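The same site in two structures of phosphoribosylaminoimidazole-succinocarboxamide synthase from Pyrococcus horikoshii, which catalyses the ATP-dependent joining of L-aspartate to a carboxylated aminoimidazole ribonucleotide, giving SAICAR in de novo purine biosynthesis: PDB 3U55 (chain A, 1.90 Å), residues Ile169-Phe174 and Cys197-Ala202, and PDB 4O7Y (chain B, 2.00 Å), residues Ile169-Phe174 and Cys197-Ala202. One frame, after least-squares fit of the local backbone (RMSD 0.11 Å); residues are numbered along the deposited sequences.

Structure 1 (3U55); sequences IILVDF and CRFWDA. With SO4 (sulfate ion), chain C.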
loop_
_atom_site.group_PDB
_atom_site.type_symbol
_atom_site.label_atom_id
_atom_site.label_comp_id
_atom_site.label_asym_id
_atom_site.label_seq_id
_atom_site.Cartn_x
_atom_site.Cartn_y
_atom_site.Cartn_z
ATOM N N ILE A 169 2.615 28.540 9.042
ATOM C CA ILE A 169 1.853 27.567 8.244
ATOM C C ILE A 169 2.325 26.137 8.543
ATOM O O ILE A 169 3.526 25.868 8.477
ATOM C CB ILE A 169 2.018 27.847 6.721
ATOM C CG1 ILE A 169 1.537 29.261 6.367
ATOM C CG2 ILE A 169 1.272 26.803 5.880
ATOM C CD1 ILE A 169 1.975 29.733 5.003
ATOM N N ILE A 170 1.392 25.238 8.835
ATOM C CA ILE A 170 1.696 23.834 9.077
ATOM C C ILE A 170 1.600 23.054 7.767
ATOM O O ILE A 170 0.552 23.034 7.125
ATOM C CB ILE A 170 0.717 23.226 10.114
ATOM C CG1 ILE A 170 0.780 24.008 11.438
ATOM C CG2 ILE A 170 1.005 21.744 10.331
ATOM C CD1 ILE A 170 -0.272 23.598 12.452
ATOM N N LEU A 171 2.703 22.426 7.369
ATOM C CA LEU A 171 2.696 21.532 6.224
ATOM C C LEU A 171 2.116 20.199 6.661
ATOM O O LEU A 171 2.795 19.397 7.309
ATOM C CB LEU A 171 4.108 21.340 5.671
ATOM C CG LEU A 171 4.200 20.453 4.421
ATOM C CD1 LEU A 171 3.416 21.058 3.245
ATOM C CD2 LEU A 171 5.652 20.225 4.052
ATOM N N VAL A 172 0.852 19.977 6.318
ATOM C CA VAL A 172 0.134 18.776 6.739
ATOM C C VAL A 172 0.552 17.546 5.922
ATOM O O VAL A 172 0.907 16.495 6.481
ATOM C CB VAL A 172 -1.389 19.005 6.664
ATOM C CG1 VAL A 172 -2.150 17.689 6.720
ATOM C CG2 VAL A 172 -1.832 19.967 7.788
ATOM N N ASP A 173 0.491 17.693 4.601
ATOM C CA ASP A 173 0.977 16.684 3.660
ATOM C C ASP A 173 1.229 17.352 2.311
ATOM O O ASP A 173 0.907 18.530 2.130
ATOM C CB ASP A 173 0.012 15.480 3.540
ATOM C CG ASP A 173 -1.396 15.862 3.047
ATOM O OD1 ASP A 173 -1.537 16.608 2.053
ATOM O OD2 ASP A 173 -2.371 15.371 3.645
ATOM N N PHE A 174 1.824 16.612 1.378
ATOM C CA PHE A 174 2.011 17.101 0.007
ATOM C C PHE A 174 2.282 15.943 -0.938
ATOM O O PHE A 174 2.676 14.855 -0.504
ATOM C CB PHE A 174 3.123 18.170 -0.086
ATOM C CG PHE A 174 4.479 17.679 0.325
ATOM C CD1 PHE A 174 5.399 17.266 -0.631
ATOM C CD2 PHE A 174 4.840 17.626 1.670
ATOM C CE1 PHE A 174 6.663 16.803 -0.265
ATOM C CE2 PHE A 174 6.111 17.171 2.052
ATOM C CZ PHE A 174 7.023 16.749 1.076
ATOM N N CYS A 197 -0.597 20.413 -1.920
ATOM C CA CYS A 197 -0.190 20.368 -0.517
ATOM C C CYS A 197 -1.397 20.657 0.355
ATOM O O CYS A 197 -2.314 21.366 -0.064
ATOM C CB CYS A 197 0.855 21.440 -0.218
ATOM S SG CYS A 197 2.355 21.451 -1.212
ATOM N N ARG A 198 -1.390 20.120 1.569
ATOM C CA ARG A 198 -2.279 20.632 2.605
ATOM C C ARG A 198 -1.516 21.596 3.502
ATOM O O ARG A 198 -0.468 21.252 4.063
ATOM C CB ARG A 198 -2.945 19.506 3.401
ATOM C CG ARG A 198 -4.083 18.852 2.650
ATOM C CD ARG A 198 -4.796 17.799 3.484
ATOM N NE ARG A 198 -5.908 17.213 2.730
ATOM C CZ ARG A 198 -5.800 16.142 1.942
ATOM N NH1 ARG A 198 -4.639 15.513 1.814
ATOM N NH2 ARG A 198 -6.859 15.686 1.291
ATOM N N PHE A 199 -2.036 22.822 3.585
ATOM C CA PHE A 199 -1.461 23.907 4.378
ATOM C C PHE A 199 -2.493 24.361 5.409
ATOM O O PHE A 199 -3.591 24.753 5.032
ATOM C CB PHE A 199 -1.161 25.130 3.498
ATOM C CG PHE A 199 -0.119 24.922 2.420
ATOM C CD1 PHE A 199 1.097 24.291 2.682
ATOM C CD2 PHE A 199 -0.337 25.444 1.148
ATOM C CE1 PHE A 199 2.062 24.157 1.681
ATOM C CE2 PHE A 199 0.623 25.313 0.137
ATOM C CZ PHE A 199 1.822 24.669 0.403
ATOM N N TRP A 200 -2.149 24.318 6.697
ATOM C CA TRP A 200 -3.041 24.819 7.756
ATOM C C TRP A 200 -2.423 26.029 8.446
ATOM O O TRP A 200 -1.216 26.061 8.690
ATOM C CB TRP A 200 -3.305 23.739 8.811
ATOM C CG TRP A 200 -4.163 22.585 8.375
ATOM C CD1 TRP A 200 -4.718 22.377 7.139
ATOM C CD2 TRP A 200 -4.533 21.451 9.174
ATOM N NE1 TRP A 200 -5.418 21.196 7.127
ATOM C CE2 TRP A 200 -5.324 20.608 8.362
ATOM C CE3 TRP A 200 -4.272 21.068 10.496
ATOM C CZ2 TRP A 200 -5.857 19.403 8.827
ATOM C CZ3 TRP A 200 -4.810 19.868 10.963
ATOM C CH2 TRP A 200 -5.590 19.053 10.128
ATOM N N ASP A 201 -3.245 27.025 8.779
ATOM C CA ASP A 201 -2.751 28.136 9.593
ATOM C C ASP A 201 -2.292 27.590 10.947
ATOM O O ASP A 201 -2.986 26.778 11.548
ATOM C CB ASP A 201 -3.826 29.206 9.794
ATOM C CG ASP A 201 -3.388 30.286 10.771
ATOM O OD1 ASP A 201 -2.441 31.023 10.453
ATOM O OD2 ASP A 201 -3.973 30.378 11.863
ATOM N N ALA A 202 -1.121 28.022 11.414
ATOM C CA ALA A 202 -0.564 27.503 12.672
ATOM C C ALA A 202 -1.413 27.877 13.883
ATOM O O ALA A 202 -1.553 27.088 14.817
ATOM C CB ALA A 202 0.877 27.967 12.867
HETATM S S SO4 C . -5.331 12.354 -0.116
HETATM O O1 SO4 C . -5.190 12.408 1.329
HETATM O O2 SO4 C . -5.168 13.683 -0.694
HETATM O O3 SO4 C . -4.318 11.434 -0.634
HETATM O O4 SO4 C . -6.662 11.868 -0.456
#
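NH1 of Arg-198 is gripped from two directions: OD2 of Asp-173 lies 2.9 Å from NH1 in a salt bridge, and O2 of a sulfate ion accepts a hydrogen bond from NH1 at 3.1 Å. Both partners sit at the edge of the guanidinium. The Arg-198 chain runs extended from CG to NE past the Asp-173 carboxylate, which is steeply turned against the guanidinium. NE forms a salt bridge with Asp-211, which would help hold the head in its rotation, while Arg-93 and the backbone N of Ser-99 also bind the sulfate. The two residues lie where strands 169-180 and 197-201 pair antiparallel in the larger sheet of the SAICAR synthetase fold. Farther along, Val-172 CG2 packs over one face of the Trp-200 indole, 3.4 Å from CD2, in a CH-pi contact. On the other face of the sheet, Leu-171 CD1 meets Phe-199 CE1 at 3.7 Å, with helix 143-165 covering both side chains. Phe-174 CB rests 3.6 Å from Cys-197 SG.

How the two compare
The two chains are the same protein, and their comparable CA atoms coincide within the error. The salt bridge is kept, with NH1 of Arg-198(A) 2.9 Å from OD2 of Asp-173(A) and NH1 of Arg-198(B) equally far from OD2 of Asp-173(B). The side chains of Asp-173(A), Arg-198(A), Val-172(A), Trp-200(A), Leu-171(A) and Phe-199(A) and their counterparts in structure 2 occupy the same places within the error. What changes is the bound group. Cytidine-5'-monophosphate is present in structure 2 alone, at a place taken, wholly or in part, by a sulfate ion at Arg-198(A), so the arginine has an anion beside it in both. The nucleotide touches Asp-173(B), Phe-174(B) and Cys-197(B) as well as Arg-198(B), and these residues take it up without a measurable shift of their side chains. The carboxylate of Asp-173(B) thereby gains a sugar partner beside its arginine: the ribose O3' gives OD1 of Asp-173(B) a hydrogen bond at 2.6 Å.

Structure 2 (4O7Y); sequences IILVDF and CRFWDA. With C5P (cytidine-5'-monophosphate), chain D.
A phosphate oxygen of cytidine-5'-monophosphate and the carboxylate of Asp-173 meet at NH1 of Arg-198: OD2 of Asp-173 lies 2.9 Å from NH1 in a salt bridge, and O2P of the nucleotide accepts a hydrogen bond from NH1 at 3.0 Å. Both partners sit at the edge of the guanidinium. The Arg-198 chain runs extended from CG to NE past the Asp-173 carboxylate, which is steeply turned against the guanidinium. NE forms a salt bridge with Asp-211, which would help hold the head in its rotation, while Arg-93, Ser-99 and Arg-214 also hydrogen-bond the nucleotide. OD1 of Asp-173 receives a hydrogen bond from the ribose O3' at 2.6 Å, so the acid links arginine and sugar. Farther along, Val-172 CG2 packs over one face of the Trp-200 indole, 3.3 Å from CD2, in a CH-pi contact. On the other face of the sheet, Leu-171 CD1 meets Phe-199 CE1 at 3.7 Å, with helix 143-165 covering both side chains. Phe-174 CB rests 3.6 Å from Cys-197 SG, and the ribose O3' comes within 3.5 Å of the backbone C of Cys-197.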
loop_
_atom_site.group_PDB
_atom_site.type_symbol
_atom_site.label_atom_id
_atom_site.label_comp_id
_atom_site.label_asym_id
_atom_site.label_seq_id
_atom_site.Cartn_x
_atom_site.Cartn_y
_atom_site.Cartn_z
ATOM N N ILE B 169 2.608 28.525 9.035
ATOM C CA ILE B 169 1.889 27.514 8.244
ATOM C C ILE B 169 2.387 26.112 8.567
ATOM O O ILE B 169 3.590 25.857 8.546
ATOM C CB ILE B 169 2.055 27.782 6.730
ATOM C CG1 ILE B 169 1.544 29.193 6.392
ATOM C CG2 ILE B 169 1.365 26.681 5.903
ATOM C CD1 ILE B 169 2.195 29.844 5.188
ATOM N N ILE B 170 1.455 25.214 8.886
ATOM C CA ILE B 170 1.760 23.799 9.073
ATOM C C ILE B 170 1.676 23.088 7.718
ATOM O O ILE B 170 0.640 23.116 7.057
ATOM C CB ILE B 170 0.804 23.117 10.078
ATOM C CG1 ILE B 170 0.832 23.878 11.417
ATOM C CG2 ILE B 170 1.236 21.675 10.334
ATOM C CD1 ILE B 170 -0.442 23.726 12.225
ATOM N N LEU B 171 2.777 22.473 7.313
ATOM C CA LEU B 171 2.774 21.584 6.160
ATOM C C LEU B 171 2.195 20.246 6.578
ATOM O O LEU B 171 2.872 19.411 7.191
ATOM C CB LEU B 171 4.179 21.436 5.589
ATOM C CG LEU B 171 4.267 20.529 4.349
ATOM C CD1 LEU B 171 3.404 21.070 3.226
ATOM C CD2 LEU B 171 5.732 20.422 3.939
ATOM N N VAL B 172 0.913 20.058 6.289
ATOM C CA VAL B 172 0.168 18.906 6.790
ATOM C C VAL B 172 0.556 17.646 5.981
ATOM O O VAL B 172 0.907 16.614 6.544
ATOM C CB VAL B 172 -1.349 19.209 6.750
ATOM C CG1 VAL B 172 -2.191 17.928 6.712
ATOM C CG2 VAL B 172 -1.743 20.115 7.924
ATOM N N ASP B 173 0.526 17.759 4.651
ATOM C CA ASP B 173 0.980 16.674 3.754
ATOM C C ASP B 173 1.188 17.276 2.367
ATOM O O ASP B 173 0.896 18.453 2.172
ATOM C CB ASP B 173 0.011 15.464 3.737
ATOM C CG ASP B 173 -1.443 15.825 3.260
ATOM O OD1 ASP B 173 -1.647 16.696 2.394
ATOM O OD2 ASP B 173 -2.398 15.217 3.757
ATOM N N PHE B 174 1.711 16.507 1.413
ATOM C CA PHE B 174 1.841 17.008 0.045
ATOM C C PHE B 174 2.202 15.885 -0.906
ATOM O O PHE B 174 2.650 14.818 -0.494
ATOM C CB PHE B 174 2.890 18.143 -0.070
ATOM C CG PHE B 174 4.285 17.730 0.322
ATOM C CD1 PHE B 174 5.230 17.409 -0.649
ATOM C CD2 PHE B 174 4.663 17.665 1.662
ATOM C CE1 PHE B 174 6.516 17.019 -0.297
ATOM C CE2 PHE B 174 5.959 17.290 2.021
ATOM C CZ PHE B 174 6.893 16.954 1.034
ATOM N N CYS B 197 -0.649 20.387 -1.958
ATOM C CA CYS B 197 -0.230 20.350 -0.553
ATOM C C CYS B 197 -1.421 20.621 0.342
ATOM O O CYS B 197 -2.390 21.246 -0.074
ATOM C CB CYS B 197 0.829 21.414 -0.247
ATOM S SG CYS B 197 2.296 21.452 -1.308
ATOM N N ARG B 198 -1.355 20.149 1.578
ATOM C CA ARG B 198 -2.239 20.690 2.603
ATOM C C ARG B 198 -1.460 21.650 3.475
ATOM O O ARG B 198 -0.410 21.283 4.001
ATOM C CB ARG B 198 -2.879 19.598 3.449
ATOM C CG ARG B 198 -4.062 18.926 2.749
ATOM C CD ARG B 198 -4.771 17.934 3.647
ATOM N NE ARG B 198 -5.917 17.369 2.930
ATOM C CZ ARG B 198 -5.915 16.212 2.281
ATOM N NH1 ARG B 198 -4.850 15.418 2.289
ATOM N NH2 ARG B 198 -7.006 15.818 1.651
ATOM N N PHE B 199 -2.001 22.866 3.615
ATOM C CA PHE B 199 -1.421 23.976 4.373
ATOM C C PHE B 199 -2.468 24.455 5.384
ATOM O O PHE B 199 -3.587 24.826 4.998
ATOM C CB PHE B 199 -1.131 25.185 3.476
ATOM C CG PHE B 199 -0.098 24.971 2.398
ATOM C CD1 PHE B 199 1.132 24.343 2.658
ATOM C CD2 PHE B 199 -0.331 25.474 1.108
ATOM C CE1 PHE B 199 2.082 24.203 1.649
ATOM C CE2 PHE B 199 0.633 25.342 0.105
ATOM C CZ PHE B 199 1.843 24.711 0.378
ATOM N N TRP B 200 -2.119 24.412 6.665
ATOM C CA TRP B 200 -3.005 24.867 7.745
ATOM C C TRP B 200 -2.423 26.051 8.435
ATOM O O TRP B 200 -1.210 26.134 8.634
ATOM C CB TRP B 200 -3.199 23.778 8.784
ATOM C CG TRP B 200 -4.081 22.649 8.369
ATOM C CD1 TRP B 200 -4.679 22.431 7.111
ATOM C CD2 TRP B 200 -4.484 21.513 9.193
ATOM N NE1 TRP B 200 -5.416 21.281 7.115
ATOM C CE2 TRP B 200 -5.331 20.668 8.343
ATOM C CE3 TRP B 200 -4.225 21.112 10.505
ATOM C CZ2 TRP B 200 -5.875 19.483 8.804
ATOM C CZ3 TRP B 200 -4.800 19.915 10.958
ATOM C CH2 TRP B 200 -5.594 19.123 10.124
ATOM N N ASP B 201 -3.279 26.996 8.817
ATOM C CA ASP B 201 -2.803 28.094 9.643
ATOM C C ASP B 201 -2.344 27.518 10.983
ATOM O O ASP B 201 -3.053 26.698 11.575
ATOM C CB ASP B 201 -3.876 29.151 9.881
ATOM C CG ASP B 201 -3.392 30.230 10.838
ATOM O OD1 ASP B 201 -2.482 30.985 10.464
ATOM O OD2 ASP B 201 -3.870 30.268 11.979
ATOM N N ALA B 202 -1.156 27.931 11.433
ATOM C CA ALA B 202 -0.602 27.464 12.715
ATOM C C ALA B 202 -1.531 27.775 13.894
ATOM O O ALA B 202 -1.781 26.899 14.719
ATOM C CB ALA B 202 0.793 28.023 12.960
HETATM O O3P C5P D . -4.221 10.931 -0.106
HETATM P P C5P D . -4.959 12.260 0.079
HETATM O O1P C5P D . -6.133 12.441 -0.838
HETATM O O2P C5P D . -5.240 12.550 1.536
HETATM O "O5'" C5P D . -3.990 13.421 -0.379
HETATM C "C5'" C5P D . -2.650 13.539 0.174
HETATM C "C4'" C5P D . -1.974 14.834 -0.304
HETATM O "O4'" C5P D . -1.521 14.622 -1.642
HETATM C "C3'" C5P D . -2.894 16.069 -0.377
HETATM O "O3'" C5P D . -2.118 17.249 -0.132
HETATM C "C2'" C5P D . -3.386 16.110 -1.805
HETATM O "O2'" C5P D . -3.677 17.452 -2.230
HETATM C "C1'" C5P D . -2.189 15.525 -2.543
HETATM N N1 C5P D . -2.568 14.814 -3.773
HETATM C C2 C5P D . -2.343 15.424 -5.051
HETATM N N3 C5P D . -2.691 14.765 -6.188
HETATM C C4 C5P D . -3.242 13.531 -6.108
HETATM C C5 C5P D . -3.491 12.916 -4.871
HETATM C C6 C5P D . -3.135 13.580 -3.698
HETATM O O2 C5P D . -1.823 16.555 -5.129
HETATM N N4 C5P D . -3.585 12.879 -7.244
#